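Local coordinates for cytochrome C-type biogenesis protein ccmF (Thermus thermophilus, PDB 6ZMQ) that probably binds and handles heme in the membrane as the heme lyase of cytochrome c maturation, at residues A[82-87]-A[91-96]; A[135-140]-A[220-225]; A[572-577]-A[596-601]. One frame throughout, in Å; residues are numbered along the deposited sequence.

Contact 1. Residues A[82-87]-A[91-96]; sequences HDFSLA and RNHSTK
Ala-87 and Arg-91 meet twice, once through the backbone and once through the side chain. Arg-91 N gives a hydrogen bond to Ala-87 O at 2.9 Å, the i to i+4 bond of the short helix 87-92, with Leu-86 at its N-cap. The arginine chain bends at its third torsion (-56°), which brings the guanidinium back over that same turn: its NH2 lies 3.5 Å from the Ala-87 CB, and the carbonyl oxygen of Ala-87 sits over one face of the group.

Farther along, His-93 touches both Phe-84 and His-82. Its CB is 3.6 Å from CZ of Phe-84, and the planes of these two rings are steeply inclined, 79° apart. On the imidazole side, His-93 CE1 approaches His-82 ND1 at 3.5 Å, rim to rim, with neither ring over the other; His-93 also packs on Leu-79 of helix 61-81. The loop is pinned near Phe-84 by an Asx turn, in which Asp-83 OD1 accepts from both Ser-85 N and Ser-85 OG. Together His-82, Phe-84 and His-93 make a surface aromatic cluster, where a loop leaves a predicted transmembrane helix and enters the short helix 87-92.

Contact 2. Residues A[135-140]-A[220-225]; sequences PWRASL and VEETRW. With PTY (phosphatidylethanolamine), chain F.
Arg-137, near the start of helix 135-157, and Glu-222, in the helix-like turn just before helix 224-247, reach toward each other from backbones that stay well apart, with 12.5 Å between Arg-137 CA and Glu-222 CA. The gap is bridged by the two side chains alone. They come from opposite directions and join in a salt bridge, Arg-137 NH2 to Glu-222 OE1 at 2.6 Å. The planes of guanidinium and carboxylate lie only 15° apart, yet the N-H points poorly at the oxygen (120°), so the hydrogen-bond part is weak and the grip is one nitrogen on one oxygen. With CG of the glutamate beside its backbone N (chi1 -47°) and the chain extended beyond it, the carboxylate is carried out toward helix 135-157. The arginine has a second acid: NH1 forms a salt bridge with Asp-134, while the chain packs on Ala-209 and Thr-213 of helix 185-213.

The salt bridge ties together the starts of two helices of the cytochrome c assembly protein family region. Nearby, a phosphatidylethanolamine headgroup lies against the backbone of 221-222 and the ring of Trp-225. The lipid amine N1 donates to Glu-221 O at 3.1 Å, and the phosphate ester oxygen O11 meets the edge of the Trp-225 ring, 3.3 Å from CD1. Arg-224 lies on the indole, its guanidinium covering CZ3, and its NH2 is hydrogen-bonded to a propionate oxygen of heme b. Arg-502, which also binds the heme, comes close to Arg-224.

Contact 3. Residues A[572-577]-A[596-601]; sequences FGEVRP and YTPGND
Glu-574 lays its side chain across the ring of Pro-598. Its CG stands beside its own backbone N (chi1 -59°), and a bend at the second torsion (91°) then folds the carboxylate back along the proline. OE2 ends 3.4 Å from Pro-598 CG, and the aliphatic part takes its share too, with Glu-574 CG 3.7 Å from that same proline carbon. The contact is thus one of carbon and carboxylate against a proline ring, and Leu-605 of strand 603-608 gives the glutamate a further apolar neighbour.

Both segments belong to the beta-strand region between helices 501-525 and 627-644. The loop 572-577 runs into strand 578-581 of one antiparallel sheet, whereas 596-601 leaves the last strand of that sheet, 593-594, and enters strand 599-600 at the border of another, so the contact lies where the chain crosses from one sheet to the other. Tyr-596 and Pro-598 are tied by backbone bonds to Met-607 and Leu-605.

With an alanine in place of Glu-574, the CG and carboxylate that cover Pro-598 would be gone, which would probably leave that side of the proline ring without its neighbour. At the other end of the contact Pro-577 CB meets Tyr-596 CE2 at 3.6 Å, obliquely to the ring. The tyrosine's first torsion of 165° sends its ring toward the loop, and the N of Pro-598 lies over one face near the rim.

In the fold
None of the three is a core contact: contact 1 lies on the surface, while contacts 2 and 3 are partly buried. They share no elements. Contact 1 is local, held within one short helix and the loops flanking it; contact 2 joins the start of helix 135-157 to the turn leading into helix 224-247; contact 3 joins loops where the chain passes between two beta-sheets. Chemistry follows place: rings and a helical backbone bond in the first, opposite charges in the second, with lipid bound to the neighbouring turn, proline packing in the third. Contacts 2 and 3 lie on opposite sides of the chain's centre, their own centres 53 Å apart, and the nearest atoms of contacts 1 and 3 are about 22 Å apart.

Contact 1. Residues A[82-87]-A[91-96]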
loop_
_atom_site.group_PDB
_atom_site.type_symbol
_atom_site.label_atom_id
_atom_site.label_comp_id
_atom_site.label_asym_id
_atom_site.label_seq_id
_atom_site.Cartn_x
_atom_site.Cartn_y
_atom_site.Cartn_z
ATOM N N HIS A 82 -31.207 -2.988 -7.352
ATOM C CA HIS A 82 -31.078 -4.207 -8.165
ATOM C C HIS A 82 -31.579 -3.989 -9.590
ATOM O O HIS A 82 -32.249 -4.841 -10.179
ATOM C CB HIS A 82 -31.757 -5.400 -7.488
ATOM C CG HIS A 82 -31.385 -5.542 -6.047
ATOM N ND1 HIS A 82 -30.085 -5.428 -5.601
ATOM C CD2 HIS A 82 -32.142 -5.748 -4.944
ATOM C CE1 HIS A 82 -30.055 -5.582 -4.290
ATOM N NE2 HIS A 82 -31.290 -5.777 -3.866
ATOM N N ASP A 83 -31.267 -2.809 -10.121
ATOM C CA ASP A 83 -31.311 -2.568 -11.552
ATOM C C ASP A 83 -30.292 -3.496 -12.197
ATOM O O ASP A 83 -29.171 -3.628 -11.706
ATOM C CB ASP A 83 -30.979 -1.096 -11.826
ATOM C CG ASP A 83 -31.246 -0.656 -13.266
ATOM O OD1 ASP A 83 -31.525 -1.484 -14.159
ATOM O OD2 ASP A 83 -31.154 0.567 -13.505
ATOM N N PHE A 84 -30.701 -4.192 -13.254
ATOM C CA PHE A 84 -29.846 -5.153 -13.937
ATOM C C PHE A 84 -29.585 -4.740 -15.382
ATOM O O PHE A 84 -29.029 -5.524 -16.161
ATOM C CB PHE A 84 -30.485 -6.543 -13.865
ATOM C CG PHE A 84 -29.982 -7.397 -12.724
ATOM C CD1 PHE A 84 -29.810 -6.860 -11.449
ATOM C CD2 PHE A 84 -29.738 -8.753 -12.918
ATOM C CE1 PHE A 84 -29.362 -7.653 -10.399
ATOM C CE2 PHE A 84 -29.295 -9.553 -11.874
ATOM C CZ PHE A 84 -29.110 -9.002 -10.615
ATOM N N SER A 85 -29.974 -3.511 -15.747
ATOM C CA SER A 85 -29.856 -3.036 -17.120
ATOM C C SER A 85 -28.463 -2.508 -17.434
ATOM O O SER A 85 -28.019 -2.599 -18.583
ATOM C CB SER A 85 -30.900 -1.951 -17.402
ATOM O OG SER A 85 -30.647 -0.769 -16.663
ATOM N N LEU A 86 -27.763 -1.956 -16.449
ATOM C CA LEU A 86 -26.397 -1.514 -16.678
ATOM C C LEU A 86 -25.470 -2.722 -16.727
ATOM O O LEU A 86 -25.722 -3.747 -16.085
ATOM C CB LEU A 86 -25.949 -0.556 -15.581
ATOM C CG LEU A 86 -26.886 0.579 -15.186
ATOM C CD1 LEU A 86 -26.655 0.923 -13.734
ATOM C CD2 LEU A 86 -26.596 1.772 -16.037
ATOM N N ALA A 87 -24.397 -2.597 -17.511
ATOM C CA ALA A 87 -23.496 -3.724 -17.745
ATOM C C ALA A 87 -22.680 -4.058 -16.501
ATOM O O ALA A 87 -22.434 -5.236 -16.206
ATOM C CB ALA A 87 -22.575 -3.425 -18.929
ATOM N N ARG A 91 -23.021 -7.617 -14.601
ATOM C CA ARG A 91 -21.840 -8.467 -14.507
ATOM C C ARG A 91 -21.295 -8.552 -13.081
ATOM O O ARG A 91 -20.484 -9.438 -12.787
ATOM C CB ARG A 91 -20.771 -7.984 -15.488
ATOM C CG ARG A 91 -20.821 -8.770 -16.794
ATOM C CD ARG A 91 -19.588 -8.560 -17.688
ATOM N NE ARG A 91 -19.273 -7.177 -18.068
ATOM C CZ ARG A 91 -20.008 -6.380 -18.847
ATOM N NH1 ARG A 91 -21.131 -6.799 -19.422
ATOM N NH2 ARG A 91 -19.581 -5.151 -19.099
ATOM N N ASN A 92 -21.693 -7.642 -12.189
ATOM C CA ASN A 92 -21.246 -7.692 -10.801
ATOM C C ASN A 92 -22.381 -7.836 -9.791
ATOM O O ASN A 92 -22.186 -7.544 -8.604
ATOM C CB ASN A 92 -20.382 -6.474 -10.490
ATOM C CG ASN A 92 -18.974 -6.630 -11.024
ATOM O OD1 ASN A 92 -18.290 -7.609 -10.722
ATOM N ND2 ASN A 92 -18.553 -5.700 -11.868
ATOM N N HIS A 93 -23.560 -8.263 -10.231
ATOM C CA HIS A 93 -24.510 -8.954 -9.369
ATOM C C HIS A 93 -24.663 -10.404 -9.795
ATOM O O HIS A 93 -25.742 -10.984 -9.663
ATOM C CB HIS A 93 -25.848 -8.216 -9.327
ATOM C CG HIS A 93 -25.990 -7.308 -8.149
ATOM N ND1 HIS A 93 -27.035 -7.410 -7.257
ATOM C CD2 HIS A 93 -25.152 -6.376 -7.639
ATOM C CE1 HIS A 93 -26.876 -6.521 -6.294
ATOM N NE2 HIS A 93 -25.740 -5.880 -6.502
ATOM N N SER A 94 -23.610 -10.974 -10.374
ATOM C CA SER A 94 -23.377 -12.409 -10.341
ATOM C C SER A 94 -22.588 -12.834 -9.101
ATOM O O SER A 94 -22.112 -13.968 -9.047
ATOM C CB SER A 94 -22.667 -12.856 -11.622
ATOM O OG SER A 94 -23.478 -12.599 -12.755
ATOM N N THR A 95 -22.399 -11.922 -8.145
ATOM C CA THR A 95 -22.005 -12.199 -6.763
ATOM C C THR A 95 -22.841 -11.329 -5.830
ATOM O O THR A 95 -22.316 -10.500 -5.080
ATOM C CB THR A 95 -20.513 -11.973 -6.528
ATOM O OG1 THR A 95 -19.760 -12.566 -7.593
ATOM C CG2 THR A 95 -20.115 -12.639 -5.219
ATOM N N LYS A 96 -24.148 -11.284 -6.031
ATOM C CA LYS A 96 -24.872 -10.065 -5.573
ATOM C C LYS A 96 -25.524 -9.954 -4.200
ATOM O O LYS A 96 -25.706 -8.806 -3.833
ATOM C CB LYS A 96 -26.042 -9.814 -6.544
ATOM C CG LYS A 96 -27.427 -10.192 -6.011
ATOM C CD LYS A 96 -28.559 -10.324 -6.988
ATOM C CE LYS A 96 -29.907 -10.443 -6.296
ATOM N NZ LYS A 96 -30.910 -11.183 -7.100
#

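Contact 2. Residues A[135-140]-A[220-225]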
loop_
_atom_site.group_PDB
_atom_site.type_symbol
_atom_site.label_atom_id
_atom_site.label_comp_id
_atom_site.label_asym_id
_atom_site.label_seq_id
_atom_site.Cartn_x
_atom_site.Cartn_y
_atom_site.Cartn_z
ATOM N N PRO A 135 -1.061 33.026 -4.605
ATOM C CA PRO A 135 -1.911 32.666 -5.764
ATOM C C PRO A 135 -1.222 32.066 -6.993
ATOM O O PRO A 135 -1.918 31.400 -7.775
ATOM C CB PRO A 135 -2.588 34.002 -6.113
ATOM C CG PRO A 135 -2.561 34.769 -4.825
ATOM C CD PRO A 135 -1.200 34.465 -4.303
ATOM N N TRP A 136 0.084 32.289 -7.207
ATOM C CA TRP A 136 0.760 31.725 -8.381
ATOM C C TRP A 136 0.811 30.200 -8.322
ATOM O O TRP A 136 0.304 29.502 -9.222
ATOM C CB TRP A 136 2.183 32.284 -8.509
ATOM C CG TRP A 136 2.312 33.746 -8.888
ATOM C CD1 TRP A 136 2.707 34.242 -10.099
ATOM C CD2 TRP A 136 2.117 34.886 -8.038
ATOM N NE1 TRP A 136 2.735 35.614 -10.067
ATOM C CE2 TRP A 136 2.378 36.034 -8.812
ATOM C CE3 TRP A 136 1.736 35.047 -6.701
ATOM C CZ2 TRP A 136 2.271 37.321 -8.295
ATOM C CZ3 TRP A 136 1.618 36.327 -6.194
ATOM C CH2 TRP A 136 1.881 37.449 -6.990
ATOM N N ARG A 137 1.328 29.653 -7.231
ATOM C CA ARG A 137 1.306 28.209 -7.154
ATOM C C ARG A 137 -0.011 27.670 -6.612
ATOM O O ARG A 137 -0.237 26.466 -6.707
ATOM C CB ARG A 137 2.494 27.664 -6.359
ATOM C CG ARG A 137 2.677 27.911 -4.892
ATOM C CD ARG A 137 4.188 27.900 -4.689
ATOM N NE ARG A 137 4.607 27.028 -3.593
ATOM C CZ ARG A 137 4.587 27.348 -2.306
ATOM N NH1 ARG A 137 4.218 28.562 -1.921
ATOM N NH2 ARG A 137 4.983 26.458 -1.408
ATOM N N ALA A 138 -0.924 28.533 -6.150
ATOM C CA ALA A 138 -2.295 28.085 -5.912
ATOM C C ALA A 138 -3.003 27.779 -7.229
ATOM O O ALA A 138 -3.651 26.728 -7.372
ATOM C CB ALA A 138 -3.054 29.141 -5.109
ATOM N N SER A 139 -2.834 28.665 -8.217
ATOM C CA SER A 139 -3.345 28.422 -9.563
ATOM C C SER A 139 -2.686 27.203 -10.196
ATOM O O SER A 139 -3.354 26.411 -10.876
ATOM C CB SER A 139 -3.110 29.649 -10.439
ATOM O OG SER A 139 -1.791 29.653 -10.959
ATOM N N LEU A 140 -1.388 26.999 -9.937
ATOM C CA LEU A 140 -0.772 25.835 -10.569
ATOM C C LEU A 140 -1.077 24.505 -9.875
ATOM O O LEU A 140 -1.163 23.482 -10.581
ATOM C CB LEU A 140 0.733 26.029 -10.724
ATOM C CG LEU A 140 1.127 26.380 -12.173
ATOM C CD1 LEU A 140 2.574 26.144 -12.401
ATOM C CD2 LEU A 140 0.323 25.619 -13.248
ATOM N N VAL A 220 7.318 21.644 0.870
ATOM C CA VAL A 220 7.179 20.313 1.449
ATOM C C VAL A 220 6.746 20.390 2.910
ATOM O O VAL A 220 6.165 19.423 3.426
ATOM C CB VAL A 220 8.457 19.454 1.285
ATOM C CG1 VAL A 220 9.524 19.825 2.267
ATOM C CG2 VAL A 220 8.128 17.970 1.402
ATOM N N GLU A 221 6.949 21.525 3.566
ATOM C CA GLU A 221 6.579 21.669 4.960
ATOM C C GLU A 221 5.147 22.145 5.124
ATOM O O GLU A 221 4.566 21.956 6.198
ATOM C CB GLU A 221 7.570 22.617 5.649
ATOM C CG GLU A 221 8.187 23.626 4.690
ATOM C CD GLU A 221 9.151 24.572 5.365
ATOM O OE1 GLU A 221 9.335 25.694 4.855
ATOM O OE2 GLU A 221 9.758 24.172 6.385
ATOM N N GLU A 222 4.565 22.719 4.070
ATOM C CA GLU A 222 3.131 22.935 4.007
ATOM C C GLU A 222 2.357 21.692 3.584
ATOM O O GLU A 222 1.138 21.653 3.776
ATOM C CB GLU A 222 2.802 24.068 3.031
ATOM C CG GLU A 222 3.639 25.331 3.190
ATOM C CD GLU A 222 3.674 26.160 1.909
ATOM O OE1 GLU A 222 3.970 25.591 0.835
ATOM O OE2 GLU A 222 3.383 27.374 1.969
ATOM N N THR A 223 3.010 20.679 3.004
ATOM C CA THR A 223 2.278 19.536 2.458
ATOM C C THR A 223 2.535 18.253 3.246
ATOM O O THR A 223 2.007 17.190 2.881
ATOM C CB THR A 223 2.617 19.329 0.976
ATOM O OG1 THR A 223 1.626 18.490 0.388
ATOM C CG2 THR A 223 3.964 18.656 0.779
ATOM N N ARG A 224 3.217 18.377 4.393
ATOM C CA ARG A 224 3.886 17.275 5.089
ATOM C C ARG A 224 2.918 16.197 5.577
ATOM O O ARG A 224 3.251 15.000 5.556
ATOM C CB ARG A 224 4.707 17.894 6.233
ATOM C CG ARG A 224 5.175 16.992 7.362
ATOM C CD ARG A 224 4.312 17.081 8.641
ATOM N NE ARG A 224 4.908 16.485 9.844
ATOM C CZ ARG A 224 5.219 15.200 10.038
ATOM N NH1 ARG A 224 5.872 14.854 11.136
ATOM N NH2 ARG A 224 4.904 14.253 9.159
ATOM N N TRP A 225 1.697 16.588 5.939
ATOM C CA TRP A 225 0.781 15.630 6.548
ATOM C C TRP A 225 0.144 14.733 5.493
ATOM O O TRP A 225 -0.152 13.566 5.767
ATOM C CB TRP A 225 -0.260 16.377 7.386
ATOM C CG TRP A 225 0.310 16.924 8.708
ATOM C CD1 TRP A 225 0.236 18.219 9.132
ATOM C CD2 TRP A 225 1.003 16.207 9.757
ATOM N NE1 TRP A 225 0.854 18.366 10.349
ATOM C CE2 TRP A 225 1.324 17.147 10.760
ATOM C CE3 TRP A 225 1.388 14.872 9.945
ATOM C CZ2 TRP A 225 2.006 16.795 11.923
ATOM C CZ3 TRP A 225 2.058 14.531 11.104
ATOM C CH2 TRP A 225 2.365 15.486 12.072
HETATM C C1 PTY F . -4.777 16.496 5.564
HETATM C C2 PTY F . 1.031 20.996 7.106
HETATM C C3 PTY F . -0.452 21.354 7.196
HETATM O O4 PTY F . -5.693 15.685 4.888
HETATM C C5 PTY F . -4.610 18.440 7.176
HETATM C C6 PTY F . -5.550 17.476 6.440
HETATM O O7 PTY F . -6.251 16.711 7.384
HETATM C C8 PTY F . -7.604 17.015 7.598
HETATM O O10 PTY F . -7.957 18.140 7.734
HETATM C C11 PTY F . -8.631 15.879 7.671
HETATM C C12 PTY F . -10.051 16.446 7.637
HETATM C C13 PTY F . -11.110 15.339 7.669
HETATM C C14 PTY F . -11.013 14.535 8.968
HETATM C C15 PTY F . -12.287 13.718 9.189
HETATM C C16 PTY F . -11.940 12.513 10.064
HETATM C C17 PTY F . -12.898 11.347 9.802
HETATM C C18 PTY F . -12.256 10.168 9.053
HETATM C C19 PTY F . -10.781 9.930 9.397
HETATM C C20 PTY F . -10.475 8.433 9.504
HETATM C C21 PTY F . -10.542 7.744 8.137
HETATM C C22 PTY F . -10.225 6.254 8.309
HETATM C C23 PTY F . -9.660 5.630 7.029
HETATM C C24 PTY F . -10.716 4.719 6.391
HETATM C C25 PTY F . -10.101 3.368 6.011
HETATM C C26 PTY F . -11.192 2.374 5.612
HETATM C C27 PTY F . -10.705 0.947 5.858
HETATM C C28 PTY F . -11.916 0.061 6.144
HETATM C C29 PTY F . -11.544 -1.040 7.132
HETATM C C30 PTY F . -5.286 14.363 4.670
HETATM C C31 PTY F . -6.290 13.319 4.175
HETATM O O30 PTY F . -4.156 14.050 4.852
HETATM C C32 PTY F . -7.533 13.195 5.056
HETATM C C33 PTY F . -8.345 11.988 4.581
HETATM C C34 PTY F . -8.786 11.137 5.772
HETATM C C35 PTY F . -8.875 9.680 5.324
HETATM C C36 PTY F . -10.014 9.534 4.311
HETATM C C37 PTY F . -10.644 8.138 4.408
HETATM C C38 PTY F . -11.795 7.980 3.410
HETATM C C39 PTY F . -12.377 6.565 3.435
HETATM C C40 PTY F . -13.890 6.624 3.230
HETATM C C41 PTY F . -14.513 5.242 3.423
HETATM C C42 PTY F . -14.880 5.066 4.894
HETATM C C43 PTY F . -16.395 4.915 5.011
HETATM C C44 PTY F . -16.693 4.135 6.288
HETATM P P1 PTY F . -2.886 20.409 6.888
HETATM O O11 PTY F . -1.250 20.218 6.998
HETATM O O12 PTY F . -3.167 21.546 5.934
HETATM O O13 PTY F . -3.422 20.807 8.242
HETATM O O14 PTY F . -3.615 19.012 6.361
HETATM N N1 PTY F . 1.821 22.105 7.611
#

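Contact 3. Residues A[572-577]-A[596-601]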
loop_
_atom_site.group_PDB
_atom_site.type_symbol
_atom_site.label_atom_id
_atom_site.label_comp_id
_atom_site.label_asym_id
_atom_site.label_seq_id
_atom_site.Cartn_x
_atom_site.Cartn_y
_atom_site.Cartn_z
ATOM N N PHE A 572 -1.586 -30.614 24.489
ATOM C CA PHE A 572 -1.589 -29.178 24.214
ATOM C C PHE A 572 -1.183 -28.861 22.776
ATOM O O PHE A 572 -1.134 -27.684 22.392
ATOM C CB PHE A 572 -0.740 -28.424 25.253
ATOM C CG PHE A 572 -1.054 -26.948 25.328
ATOM C CD1 PHE A 572 -2.295 -26.525 25.793
ATOM C CD2 PHE A 572 -0.123 -25.995 24.956
ATOM C CE1 PHE A 572 -2.612 -25.177 25.856
ATOM C CE2 PHE A 572 -0.430 -24.649 25.038
ATOM C CZ PHE A 572 -1.678 -24.239 25.479
ATOM N N GLY A 573 -0.899 -29.881 21.970
ATOM C CA GLY A 573 -1.022 -29.740 20.533
ATOM C C GLY A 573 -2.477 -29.453 20.223
ATOM O O GLY A 573 -3.361 -30.016 20.877
ATOM N N GLU A 574 -2.714 -28.510 19.307
ATOM C CA GLU A 574 -4.027 -27.966 18.962
ATOM C C GLU A 574 -5.044 -29.037 18.593
ATOM O O GLU A 574 -4.988 -29.629 17.511
ATOM C CB GLU A 574 -3.865 -26.964 17.815
ATOM C CG GLU A 574 -2.920 -25.807 18.152
ATOM C CD GLU A 574 -1.465 -26.028 17.784
ATOM O OE1 GLU A 574 -0.618 -26.079 18.703
ATOM O OE2 GLU A 574 -1.161 -26.115 16.578
ATOM N N VAL A 575 -6.007 -29.235 19.490
ATOM C CA VAL A 575 -6.847 -30.427 19.488
ATOM C C VAL A 575 -8.100 -30.169 18.655
ATOM O O VAL A 575 -8.761 -29.133 18.794
ATOM C CB VAL A 575 -7.154 -30.915 20.918
ATOM C CG1 VAL A 575 -7.842 -29.863 21.794
ATOM C CG2 VAL A 575 -7.994 -32.195 20.883
ATOM N N ARG A 576 -8.345 -31.078 17.711
ATOM C CA ARG A 576 -9.409 -31.009 16.720
ATOM C C ARG A 576 -9.475 -29.731 15.877
ATOM O O ARG A 576 -10.326 -28.867 16.108
ATOM C CB ARG A 576 -10.755 -31.277 17.403
ATOM C CG ARG A 576 -11.806 -31.911 16.517
ATOM C CD ARG A 576 -13.227 -31.577 16.964
ATOM N NE ARG A 576 -13.529 -30.153 16.994
ATOM C CZ ARG A 576 -13.665 -29.428 18.100
ATOM N NH1 ARG A 576 -14.084 -28.172 18.022
ATOM N NH2 ARG A 576 -13.439 -29.975 19.289
ATOM N N PRO A 577 -8.568 -29.561 14.900
ATOM C CA PRO A 577 -8.701 -28.444 13.962
ATOM C C PRO A 577 -9.378 -28.844 12.656
ATOM O O PRO A 577 -9.525 -30.025 12.324
ATOM C CB PRO A 577 -7.240 -28.045 13.722
ATOM C CG PRO A 577 -6.592 -29.336 13.652
ATOM C CD PRO A 577 -7.201 -30.116 14.801
ATOM N N TYR A 596 -6.352 -22.975 7.845
ATOM C CA TYR A 596 -6.504 -22.671 9.263
ATOM C C TYR A 596 -5.122 -22.596 9.892
ATOM O O TYR A 596 -4.222 -23.363 9.528
ATOM C CB TYR A 596 -7.416 -23.670 9.988
ATOM C CG TYR A 596 -7.315 -23.611 11.504
ATOM C CD1 TYR A 596 -7.870 -22.548 12.219
ATOM C CD2 TYR A 596 -6.574 -24.559 12.209
ATOM C CE1 TYR A 596 -7.747 -22.469 13.597
ATOM C CE2 TYR A 596 -6.463 -24.497 13.579
ATOM C CZ TYR A 596 -7.038 -23.443 14.272
ATOM O OH TYR A 596 -6.918 -23.363 15.641
ATOM N N THR A 597 -4.936 -21.640 10.795
ATOM C CA THR A 597 -3.630 -21.449 11.413
ATOM C C THR A 597 -3.656 -21.150 12.910
ATOM O O THR A 597 -4.316 -20.186 13.352
ATOM C CB THR A 597 -2.844 -20.384 10.658
ATOM O OG1 THR A 597 -1.687 -20.064 11.427
ATOM C CG2 THR A 597 -3.689 -19.130 10.369
ATOM N N PRO A 598 -3.034 -21.989 13.719
ATOM C CA PRO A 598 -2.688 -21.611 15.093
ATOM C C PRO A 598 -1.507 -20.662 15.184
ATOM O O PRO A 598 -0.429 -20.925 14.626
ATOM C CB PRO A 598 -2.363 -22.963 15.737
ATOM C CG PRO A 598 -3.258 -23.889 14.992
ATOM C CD PRO A 598 -3.020 -23.450 13.579
ATOM N N GLY A 599 -1.747 -19.521 15.826
ATOM C CA GLY A 599 -0.661 -18.717 16.340
ATOM C C GLY A 599 -0.117 -19.312 17.626
ATOM O O GLY A 599 -0.830 -19.968 18.385
ATOM N N ASN A 600 1.179 -19.116 17.842
ATOM C CA ASN A 600 1.836 -19.561 19.054
ATOM C C ASN A 600 2.767 -18.482 19.577
ATOM O O ASN A 600 3.041 -17.475 18.913
ATOM C CB ASN A 600 2.641 -20.849 18.856
ATOM C CG ASN A 600 1.821 -22.107 19.034
ATOM O OD1 ASN A 600 0.648 -22.156 18.681
ATOM N ND2 ASN A 600 2.444 -23.134 19.596
ATOM N N ASP A 601 3.281 -18.782 20.776
ATOM C CA ASP A 601 4.199 -17.913 21.503
ATOM C C ASP A 601 5.469 -17.620 20.707
ATOM O O ASP A 601 6.044 -16.532 20.819
ATOM C CB ASP A 601 4.481 -18.545 22.873
ATOM C CG ASP A 601 5.691 -17.964 23.566
ATOM O OD1 ASP A 601 5.542 -16.911 24.219
ATOM O OD2 ASP A 601 6.758 -18.636 23.569
#